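Local coordinates for Pre-mRNA splicing helicase-like protein (Chaetomium thermophilum, PDB 4RVQ) that is the spliceosomal helicase Brr2, acts in pre-mRNA splicing and carries a noncanonical PWI domain that probably serves protein or RNA interactions, at residues A[22-30]-A[38-46]; A[90-98]-A[120-128]. All blocks are in the same frame, centred on the assembly; numbering follows the deposited sequence.

In the fold
Both contacts belong to one all-helical PWI-like domain and follow each other in series along the chain: contact 1 pairs helices 23-29 and 35-50, and contact 2, formed from later residues, pairs helices 89-99 and 120-127. Their centres lie about 18 Å apart on opposite sides of the chain's centre, yet the two are in touch. Val92, on the side of helix 89-99 away from helix 120-127, packs CG2 against Trp23 CZ3 at 3.8 Å and CG1 against Leu24 CD2 at 4.0 Å, while Leu46 also reaches this helix. Helix 89-99 therefore connects the helix pair 23-29 and 35-50 to the C-terminal helix, through Val92 on one side and Leu95 and Leu98 on the other.

Contact 1 of 2, residues A[22-30]-A[38-46]; sequences YWLQRQIGR and QHDKTTSAL
Ile28 of helix 23-29 fits as a knob into a hole formed by Gln38, Lys41, Thr42 and Ala45 of helix 35-50. From its CB two branches spread. CG2 lies near Gln38 O and 4.0 Å from Lys41 CB. The other branch, CG1, carries CD1 forward to 3.7 Å from both Thr42 CA and Thr42 OG1. A beta-branched chain suits the place because it fills the hole with two arms at once. Leu24 slides past Thr42 and Leu46 in the opposite direction, its CD2 3.6 Å from Leu46 CG.

The polar edge belongs to the glutamines. Gln25 stretches out with CG anti to the backbone N (chi1 -172°), and its NE2 donates to Gln38 OE1 at 3.0 Å. The bond is nearly straight (168° at the hydrogen) and falls on a lone pair in the carbonyl plane, although the two amides stand almost perpendicular. Gln38 NE2 lies 3.4 Å from Gly29 CA and bonds to Tyr32 O; losing this amide to an alanine here would probably leave both Gln25 NE2 and Tyr32 O without their mates. Thr42 turns OG1 back to Gln38 O, 2.8 Å away, which satisfies the hydroxyl while it rests against Gln25 CA.

The two helical segments run at 124° to one another, their axes 9.0 Å apart at the closest. Phe74 touches Ile28, helix 63-73 meets Ala45 through Leu70 and Leu73, and Val92 of helix 89-99 and Leu85 of helix 79-87 pack on Leu24.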
loop_
_atom_site.group_PDB
_atom_site.type_symbol
_atom_site.label_atom_id
_atom_site.label_comp_id
_atom_site.label_asym_id
_atom_site.label_seq_id
_atom_site.Cartn_x
_atom_site.Cartn_y
_atom_site.Cartn_z
ATOM N N TYR A 22 -0.955 -8.792 5.465
ATOM C CA TYR A 22 -0.042 -8.175 6.415
ATOM C C TYR A 22 1.156 -7.502 5.729
ATOM O O TYR A 22 2.071 -7.090 6.429
ATOM C CB TYR A 22 0.454 -9.222 7.417
ATOM C CG TYR A 22 -0.646 -9.822 8.243
ATOM C CD1 TYR A 22 -1.061 -9.221 9.400
ATOM C CD2 TYR A 22 -1.283 -10.992 7.855
ATOM C CE1 TYR A 22 -2.068 -9.778 10.186
ATOM C CE2 TYR A 22 -2.268 -11.574 8.608
ATOM C CZ TYR A 22 -2.684 -10.963 9.760
ATOM O OH TYR A 22 -3.666 -11.487 10.562
ATOM N N TRP A 23 1.161 -7.367 4.405
ATOM C CA TRP A 23 2.321 -6.799 3.730
ATOM C C TRP A 23 2.647 -5.411 4.249
ATOM O O TRP A 23 3.797 -5.105 4.553
ATOM C CB TRP A 23 2.031 -6.765 2.219
ATOM C CG TRP A 23 3.181 -6.186 1.381
ATOM C CD1 TRP A 23 4.223 -6.896 0.833
ATOM C CD2 TRP A 23 3.423 -4.811 1.072
ATOM N NE1 TRP A 23 5.073 -6.043 0.168
ATOM C CE2 TRP A 23 4.616 -4.754 0.316
ATOM C CE3 TRP A 23 2.753 -3.626 1.339
ATOM C CZ2 TRP A 23 5.132 -3.559 -0.185
ATOM C CZ3 TRP A 23 3.283 -2.423 0.839
ATOM C CH2 TRP A 23 4.453 -2.414 0.104
ATOM N N LEU A 24 1.631 -4.553 4.343
ATOM C CA LEU A 24 1.870 -3.179 4.777
ATOM C C LEU A 24 2.410 -3.159 6.200
ATOM O O LEU A 24 3.379 -2.453 6.524
ATOM C CB LEU A 24 0.612 -2.348 4.635
ATOM C CG LEU A 24 0.719 -0.912 5.146
ATOM C CD1 LEU A 24 1.827 -0.129 4.442
ATOM C CD2 LEU A 24 -0.601 -0.209 5.039
ATOM N N GLN A 25 1.753 -3.914 7.100
ATOM C CA GLN A 25 2.180 -3.987 8.480
ATOM C C GLN A 25 3.623 -4.446 8.579
ATOM O O GLN A 25 4.387 -3.955 9.422
ATOM C CB GLN A 25 1.227 -4.886 9.257
ATOM C CG GLN A 25 1.518 -4.838 10.734
ATOM C CD GLN A 25 0.481 -5.531 11.593
ATOM O OE1 GLN A 25 -0.645 -5.745 11.168
ATOM N NE2 GLN A 25 0.863 -5.856 12.802
ATOM N N ARG A 26 4.035 -5.409 7.744
ATOM C CA ARG A 26 5.429 -5.865 7.760
ATOM C C ARG A 26 6.377 -4.803 7.288
ATOM O O ARG A 26 7.466 -4.672 7.844
ATOM C CB ARG A 26 5.692 -7.094 6.910
ATOM C CG ARG A 26 5.161 -8.340 7.460
ATOM C CD ARG A 26 5.749 -9.577 6.752
ATOM N NE ARG A 26 5.563 -9.565 5.302
ATOM C CZ ARG A 26 4.426 -9.852 4.673
ATOM N NH1 ARG A 26 3.342 -10.216 5.344
ATOM N NH2 ARG A 26 4.364 -9.775 3.352
ATOM N N GLN A 27 5.986 -4.008 6.292
ATOM C CA GLN A 27 6.900 -2.942 5.879
ATOM C C GLN A 27 7.064 -1.935 7.003
ATOM O O GLN A 27 8.169 -1.465 7.270
ATOM C CB GLN A 27 6.407 -2.213 4.639
ATOM C CG GLN A 27 5.976 -3.070 3.497
ATOM C CD GLN A 27 6.914 -4.243 3.261
ATOM O OE1 GLN A 27 8.096 -4.039 2.966
ATOM N NE2 GLN A 27 6.399 -5.475 3.371
ATOM N N ILE A 28 5.971 -1.568 7.659
ATOM C CA ILE A 28 6.014 -0.613 8.747
ATOM C C ILE A 28 6.748 -1.202 9.948
ATOM O O ILE A 28 7.520 -0.504 10.621
ATOM C CB ILE A 28 4.579 -0.228 9.109
ATOM C CG1 ILE A 28 3.973 0.589 7.961
ATOM C CG2 ILE A 28 4.545 0.508 10.453
ATOM C CD1 ILE A 28 2.492 0.961 8.176
ATOM N N GLY A 29 6.558 -2.495 10.189
ATOM C CA GLY A 29 7.158 -3.156 11.333
ATOM C C GLY A 29 8.677 -3.215 11.292
ATOM O O GLY A 29 9.351 -3.397 12.321
ATOM N N ARG A 30 9.269 -3.107 10.111
ATOM C CA ARG A 30 10.719 -3.054 10.031
ATOM C C ARG A 30 11.273 -1.798 10.654
ATOM O O ARG A 30 12.406 -1.804 11.112
ATOM C CB ARG A 30 11.149 -3.123 8.594
ATOM C CG ARG A 30 10.873 -4.476 8.033
ATOM C CD ARG A 30 11.815 -4.865 6.923
ATOM N NE ARG A 30 11.314 -6.071 6.276
ATOM C CZ ARG A 30 10.454 -6.065 5.257
ATOM N NH1 ARG A 30 10.015 -4.909 4.759
ATOM N NH2 ARG A 30 10.011 -7.208 4.735
ATOM N N GLN A 38 3.008 -0.522 15.434
ATOM C CA GLN A 38 3.001 -0.812 14.002
ATOM C C GLN A 38 1.600 -1.042 13.485
ATOM O O GLN A 38 1.310 -0.697 12.339
ATOM C CB GLN A 38 3.897 -1.971 13.620
ATOM C CG GLN A 38 3.343 -3.344 14.077
ATOM C CD GLN A 38 4.255 -4.519 13.825
ATOM O OE1 GLN A 38 3.777 -5.569 13.418
ATOM N NE2 GLN A 38 5.532 -4.390 14.107
ATOM N N HIS A 39 0.725 -1.613 14.318
ATOM C CA HIS A 39 -0.637 -1.833 13.890
ATOM C C HIS A 39 -1.389 -0.490 13.770
ATOM O O HIS A 39 -2.123 -0.274 12.801
ATOM C CB HIS A 39 -1.378 -2.802 14.795
ATOM C CG HIS A 39 -2.723 -3.142 14.236
ATOM N ND1 HIS A 39 -3.867 -2.429 14.528
ATOM C CD2 HIS A 39 -3.083 -4.031 13.278
ATOM C CE1 HIS A 39 -4.882 -2.905 13.830
ATOM N NE2 HIS A 39 -4.438 -3.888 13.073
ATOM N N ASP A 40 -1.219 0.401 14.760
ATOM C CA ASP A 40 -1.804 1.728 14.641
ATOM C C ASP A 40 -1.389 2.393 13.340
ATOM O O ASP A 40 -2.218 2.988 12.645
ATOM C CB ASP A 40 -1.311 2.634 15.766
ATOM C CG ASP A 40 -2.009 2.440 17.105
ATOM O OD1 ASP A 40 -2.990 1.676 17.201
ATOM O OD2 ASP A 40 -1.524 3.073 18.066
ATOM N N LYS A 41 -0.089 2.334 13.025
ATOM C CA LYS A 41 0.413 3.017 11.854
ATOM C C LYS A 41 -0.107 2.376 10.565
ATOM O O LYS A 41 -0.279 3.064 9.563
ATOM C CB LYS A 41 1.929 3.109 11.894
ATOM C CG LYS A 41 2.442 4.025 13.026
ATOM C CD LYS A 41 3.887 4.467 12.930
ATOM C CE LYS A 41 4.347 5.335 14.058
ATOM N NZ LYS A 41 3.669 6.669 14.119
ATOM N N THR A 42 -0.355 1.067 10.574
ATOM C CA THR A 42 -0.935 0.389 9.429
ATOM C C THR A 42 -2.346 0.918 9.171
ATOM O O THR A 42 -2.693 1.266 8.048
ATOM C CB THR A 42 -0.936 -1.129 9.638
ATOM O OG1 THR A 42 0.396 -1.594 9.838
ATOM C CG2 THR A 42 -1.533 -1.874 8.488
ATOM N N THR A 43 -3.158 0.951 10.214
ATOM C CA THR A 43 -4.510 1.477 10.096
ATOM C C THR A 43 -4.518 2.913 9.575
ATOM O O THR A 43 -5.265 3.253 8.648
ATOM C CB THR A 43 -5.223 1.398 11.470
ATOM O OG1 THR A 43 -5.259 0.034 11.875
ATOM C CG2 THR A 43 -6.628 1.937 11.387
ATOM N N SER A 44 -3.656 3.729 10.165
ATOM C CA SER A 44 -3.584 5.126 9.744
ATOM C C SER A 44 -3.076 5.273 8.308
ATOM O O SER A 44 -3.614 6.065 7.524
ATOM C CB SER A 44 -2.692 5.918 10.665
ATOM O OG SER A 44 -3.238 5.953 11.961
ATOM N N ALA A 45 -2.070 4.502 7.952
ATOM C CA ALA A 45 -1.526 4.598 6.607
ATOM C C ALA A 45 -2.558 4.214 5.565
ATOM O O ALA A 45 -2.666 4.862 4.513
ATOM C CB ALA A 45 -0.267 3.731 6.476
ATOM N N LEU A 46 -3.352 3.164 5.809
ATOM C CA LEU A 46 -4.364 2.807 4.843
ATOM C C LEU A 46 -5.377 3.928 4.681
ATOM O O LEU A 46 -5.810 4.224 3.558
ATOM C CB LEU A 46 -5.084 1.510 5.284
ATOM C CG LEU A 46 -4.198 0.278 5.156
ATOM C CD1 LEU A 46 -4.802 -0.876 5.947
ATOM C CD2 LEU A 46 -3.987 -0.120 3.690
#

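Contact 2 of 2, residues A[90-98]-A[120-128]; sequences DKVVWLTRL and RWILDELYG. With EDO (1,2-ethanediol), chain F; EDO (1,2-ethanediol), chain G.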
loop_
_atom_site.group_PDB
_atom_site.type_symbol
_atom_site.label_atom_id
_atom_site.label_comp_id
_atom_site.label_asym_id
_atom_site.label_seq_id
_atom_site.Cartn_x
_atom_site.Cartn_y
_atom_site.Cartn_z
ATOM N N ASP A 90 -2.821 2.776 -4.795
ATOM C CA ASP A 90 -3.963 1.979 -5.203
ATOM C C ASP A 90 -3.750 0.492 -4.872
ATOM O O ASP A 90 -4.636 -0.163 -4.298
ATOM C CB ASP A 90 -4.237 2.123 -6.691
ATOM C CG ASP A 90 -4.758 3.471 -7.062
ATOM O OD1 ASP A 90 -5.581 4.051 -6.318
ATOM O OD2 ASP A 90 -4.382 3.956 -8.149
ATOM N N LYS A 91 -2.584 -0.041 -5.210
ATOM C CA LYS A 91 -2.290 -1.416 -4.892
ATOM C C LYS A 91 -2.354 -1.669 -3.397
ATOM O O LYS A 91 -2.932 -2.680 -2.955
ATOM C CB LYS A 91 -0.901 -1.802 -5.371
ATOM C CG LYS A 91 -0.782 -2.296 -6.776
ATOM C CD LYS A 91 0.619 -2.712 -7.134
ATOM C CE LYS A 91 0.645 -3.526 -8.402
ATOM N NZ LYS A 91 2.003 -3.754 -8.916
ATOM N N VAL A 92 -1.696 -0.823 -2.613
ATOM C CA VAL A 92 -1.628 -1.079 -1.187
ATOM C C VAL A 92 -3.026 -1.054 -0.566
ATOM O O VAL A 92 -3.391 -1.950 0.204
ATOM C CB VAL A 92 -0.701 -0.070 -0.497
ATOM C CG1 VAL A 92 -0.716 -0.237 1.038
ATOM C CG2 VAL A 92 0.722 -0.265 -0.982
ATOM N N VAL A 93 -3.823 -0.054 -0.867
ATOM C CA VAL A 93 -5.127 0.092 -0.251
ATOM C C VAL A 93 -6.036 -1.061 -0.687
ATOM O O VAL A 93 -6.671 -1.732 0.142
ATOM C CB VAL A 93 -5.754 1.463 -0.622
ATOM C CG1 VAL A 93 -7.183 1.507 -0.240
ATOM C CG2 VAL A 93 -4.982 2.624 0.034
ATOM N N TRP A 94 -6.176 -1.256 -1.996
ATOM C CA TRP A 94 -7.132 -2.208 -2.495
ATOM C C TRP A 94 -6.732 -3.641 -2.266
ATOM O O TRP A 94 -7.582 -4.487 -1.950
ATOM C CB TRP A 94 -7.445 -1.937 -3.972
ATOM C CG TRP A 94 -8.286 -0.704 -4.130
ATOM C CD1 TRP A 94 -7.893 0.536 -4.512
ATOM C CD2 TRP A 94 -9.683 -0.624 -3.920
ATOM N NE1 TRP A 94 -8.948 1.374 -4.551
ATOM C CE2 TRP A 94 -10.077 0.702 -4.186
ATOM C CE3 TRP A 94 -10.654 -1.546 -3.538
ATOM C CZ2 TRP A 94 -11.385 1.111 -4.076
ATOM C CZ3 TRP A 94 -11.967 -1.132 -3.428
ATOM C CH2 TRP A 94 -12.323 0.190 -3.670
ATOM N N LEU A 95 -5.478 -3.995 -2.498
ATOM C CA LEU A 95 -5.058 -5.358 -2.314
ATOM C C LEU A 95 -5.004 -5.778 -0.853
ATOM O O LEU A 95 -5.226 -6.954 -0.550
ATOM C CB LEU A 95 -3.747 -5.660 -3.012
ATOM C CG LEU A 95 -3.763 -5.551 -4.533
ATOM C CD1 LEU A 95 -2.382 -5.639 -5.103
ATOM C CD2 LEU A 95 -4.733 -6.559 -5.128
ATOM N N THR A 96 -4.714 -4.848 0.060
ATOM C CA THR A 96 -4.802 -5.167 1.479
ATOM C C THR A 96 -6.258 -5.520 1.824
ATOM O O THR A 96 -6.547 -6.503 2.512
ATOM C CB THR A 96 -4.275 -4.032 2.348
ATOM O OG1 THR A 96 -2.884 -3.839 2.053
ATOM C CG2 THR A 96 -4.432 -4.341 3.807
ATOM N N ARG A 97 -7.195 -4.680 1.385
ATOM C CA ARG A 97 -8.591 -4.925 1.628
ATOM C C ARG A 97 -9.021 -6.260 1.015
ATOM O O ARG A 97 -9.708 -7.071 1.658
ATOM C CB ARG A 97 -9.444 -3.781 1.085
ATOM C CG ARG A 97 -10.883 -3.898 1.500
ATOM C CD ARG A 97 -11.753 -2.755 0.943
ATOM N NE ARG A 97 -13.156 -3.080 1.140
ATOM C CZ ARG A 97 -14.158 -2.592 0.425
ATOM N NH1 ARG A 97 -13.928 -1.670 -0.473
ATOM N NH2 ARG A 97 -15.390 -3.036 0.610
ATOM N N LEU A 98 -8.661 -6.488 -0.226
ATOM C CA LEU A 98 -9.048 -7.726 -0.906
ATOM C C LEU A 98 -8.465 -8.945 -0.209
ATOM O O LEU A 98 -9.158 -9.968 -0.026
ATOM C CB LEU A 98 -8.672 -7.666 -2.391
ATOM C CG LEU A 98 -9.100 -8.853 -3.256
ATOM C CD1 LEU A 98 -10.586 -9.089 -3.211
ATOM C CD2 LEU A 98 -8.625 -8.631 -4.677
ATOM N N ARG A 120 -8.611 -2.479 -13.249
ATOM C CA ARG A 120 -8.480 -3.755 -13.942
ATOM C C ARG A 120 -7.022 -4.205 -14.025
ATOM O O ARG A 120 -6.715 -5.386 -13.882
ATOM C CB ARG A 120 -9.115 -3.706 -15.342
ATOM C CG ARG A 120 -8.950 -4.974 -16.190
ATOM C CD ARG A 120 -9.572 -6.203 -15.591
ATOM N NE ARG A 120 -10.991 -6.010 -15.449
ATOM C CZ ARG A 120 -11.729 -6.640 -14.580
ATOM N NH1 ARG A 120 -11.183 -7.546 -13.757
ATOM N NH2 ARG A 120 -13.024 -6.351 -14.481
ATOM N N TRP A 121 -6.096 -3.283 -14.291
ATOM C CA TRP A 121 -4.698 -3.645 -14.424
ATOM C C TRP A 121 -4.159 -4.366 -13.191
ATOM O O TRP A 121 -3.338 -5.255 -13.298
ATOM C CB TRP A 121 -3.842 -2.416 -14.758
ATOM C CG TRP A 121 -3.575 -1.444 -13.682
ATOM C CD1 TRP A 121 -4.331 -0.324 -13.332
ATOM C CD2 TRP A 121 -2.456 -1.458 -12.791
ATOM N NE1 TRP A 121 -3.744 0.316 -12.265
ATOM C CE2 TRP A 121 -2.584 -0.337 -11.924
ATOM C CE3 TRP A 121 -1.345 -2.288 -12.670
ATOM C CZ2 TRP A 121 -1.640 -0.045 -10.950
ATOM C CZ3 TRP A 121 -0.424 -1.996 -11.713
ATOM C CH2 TRP A 121 -0.577 -0.877 -10.866
ATOM N N ILE A 122 -4.643 -3.974 -12.012
ATOM C CA ILE A 122 -4.205 -4.609 -10.773
ATOM C C ILE A 122 -4.781 -6.014 -10.646
ATOM O O ILE A 122 -4.065 -6.949 -10.278
ATOM C CB ILE A 122 -4.553 -3.759 -9.542
ATOM C CG1 ILE A 122 -3.880 -2.380 -9.654
ATOM C CG2 ILE A 122 -4.159 -4.493 -8.272
ATOM C CD1 ILE A 122 -4.174 -1.475 -8.458
ATOM N N LEU A 123 -6.043 -6.171 -10.970
ATOM C CA LEU A 123 -6.662 -7.480 -10.971
ATOM C C LEU A 123 -6.018 -8.416 -11.986
ATOM O O LEU A 123 -5.851 -9.601 -11.719
ATOM C CB LEU A 123 -8.159 -7.373 -11.199
ATOM C CG LEU A 123 -8.897 -6.662 -10.076
ATOM C CD1 LEU A 123 -10.359 -6.422 -10.473
ATOM C CD2 LEU A 123 -8.788 -7.437 -8.739
ATOM N N ASP A 124 -5.647 -7.886 -13.168
ATOM C CA ASP A 124 -4.943 -8.697 -14.142
ATOM C C ASP A 124 -3.614 -9.159 -13.600
ATOM O O ASP A 124 -3.202 -10.308 -13.801
ATOM C CB ASP A 124 -4.688 -7.895 -15.413
ATOM C CG ASP A 124 -5.906 -7.738 -16.289
ATOM O OD1 ASP A 124 -6.923 -8.416 -16.110
ATOM O OD2 ASP A 124 -5.830 -6.922 -17.238
ATOM N N GLU A 125 -2.914 -8.291 -12.888
ATOM C CA GLU A 125 -1.651 -8.681 -12.283
ATOM C C GLU A 125 -1.887 -9.787 -11.241
ATOM O O GLU A 125 -1.152 -10.779 -11.168
ATOM C CB GLU A 125 -1.044 -7.457 -11.604
ATOM C CG GLU A 125 0.347 -7.309 -11.794
ATOM C CD GLU A 125 1.025 -6.143 -11.155
ATOM O OE1 GLU A 125 1.481 -5.267 -11.902
ATOM O OE2 GLU A 125 1.276 -6.122 -9.984
ATOM N N LEU A 126 -2.901 -9.599 -10.398
ATOM C CA LEU A 126 -3.133 -10.527 -9.290
ATOM C C LEU A 126 -3.536 -11.910 -9.792
ATOM O O LEU A 126 -2.999 -12.914 -9.343
ATOM C CB LEU A 126 -4.224 -9.972 -8.384
ATOM C CG LEU A 126 -4.560 -10.801 -7.162
ATOM C CD1 LEU A 126 -3.339 -10.900 -6.266
ATOM C CD2 LEU A 126 -5.734 -10.211 -6.434
ATOM N N TYR A 127 -4.494 -11.946 -10.707
ATOM C CA TYR A 127 -5.128 -13.176 -11.124
ATOM C C TYR A 127 -4.604 -13.746 -12.435
ATOM O O TYR A 127 -4.858 -14.912 -12.765
ATOM C CB TYR A 127 -6.652 -12.984 -11.219
ATOM C CG TYR A 127 -7.335 -12.667 -9.905
ATOM C CD1 TYR A 127 -7.019 -13.348 -8.740
ATOM C CD2 TYR A 127 -8.300 -11.686 -9.825
ATOM C CE1 TYR A 127 -7.674 -13.092 -7.553
ATOM C CE2 TYR A 127 -8.952 -11.415 -8.629
ATOM C CZ TYR A 127 -8.621 -12.119 -7.489
ATOM O OH TYR A 127 -9.267 -11.860 -6.307
ATOM N N GLY A 128 -3.877 -12.952 -13.194
ATOM C CA GLY A 128 -3.391 -13.321 -14.515
ATOM C C GLY A 128 -4.390 -12.981 -15.596
ATOM O O GLY A 128 -5.559 -12.735 -15.336
HETATM C C1 EDO F . -10.792 0.800 -0.518
HETATM O O1 EDO F . -12.074 0.522 -0.002
HETATM C C2 EDO F . -10.640 2.297 -0.728
HETATM O O2 EDO F . -10.632 2.907 0.570
HETATM C C1 EDO G . -8.013 5.294 -3.782
HETATM O O1 EDO G . -9.187 4.521 -4.067
HETATM C C2 EDO G . -6.923 4.349 -3.291
HETATM O O2 EDO G . -5.630 4.911 -3.532
HETATM O O HOH W 1 -3.712 2.839 -10.624
#
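Lys91 leaves its helix with CG beside the backbone N (chi1 -87°) and then runs extended to NZ, crossing Glu125 at about a right angle; Glu125, with chi1 at an unusual -138°, is likewise extended beyond CG. Their ends form a salt bridge, Lys91 NZ to Glu125 OE2 at 2.7 Å, on the syn side of the carboxylate. Val14 O also accepts from NZ and Ala16 N donates to OE2, so the buried ammonium and the carboxylate have further polar partners. The lysine's long methylene chain suits this border: its CE rests 3.8 Å from Trp121 CZ3 and its CG packs on Ile122 CD1.

Next along the interface, Ile122 CG2 meets both methyls of Leu95, with CD2 at 3.8 Å. Leu98 CD2 then touches Leu126 CD2 at 3.7 Å, two branched side chains set methyl against methyl. A water joins Asp90 OD2 to Trp121 NE1, accepting from the indole at 3.0 Å.

The two helix segments cross at 58°, their axes 11.0 Å apart at the closest. Helix 104-116 contributes Met114 on Trp94 and Arg107 on Leu98, while helix 35-50 covers Val92 and Val93 through Leu49.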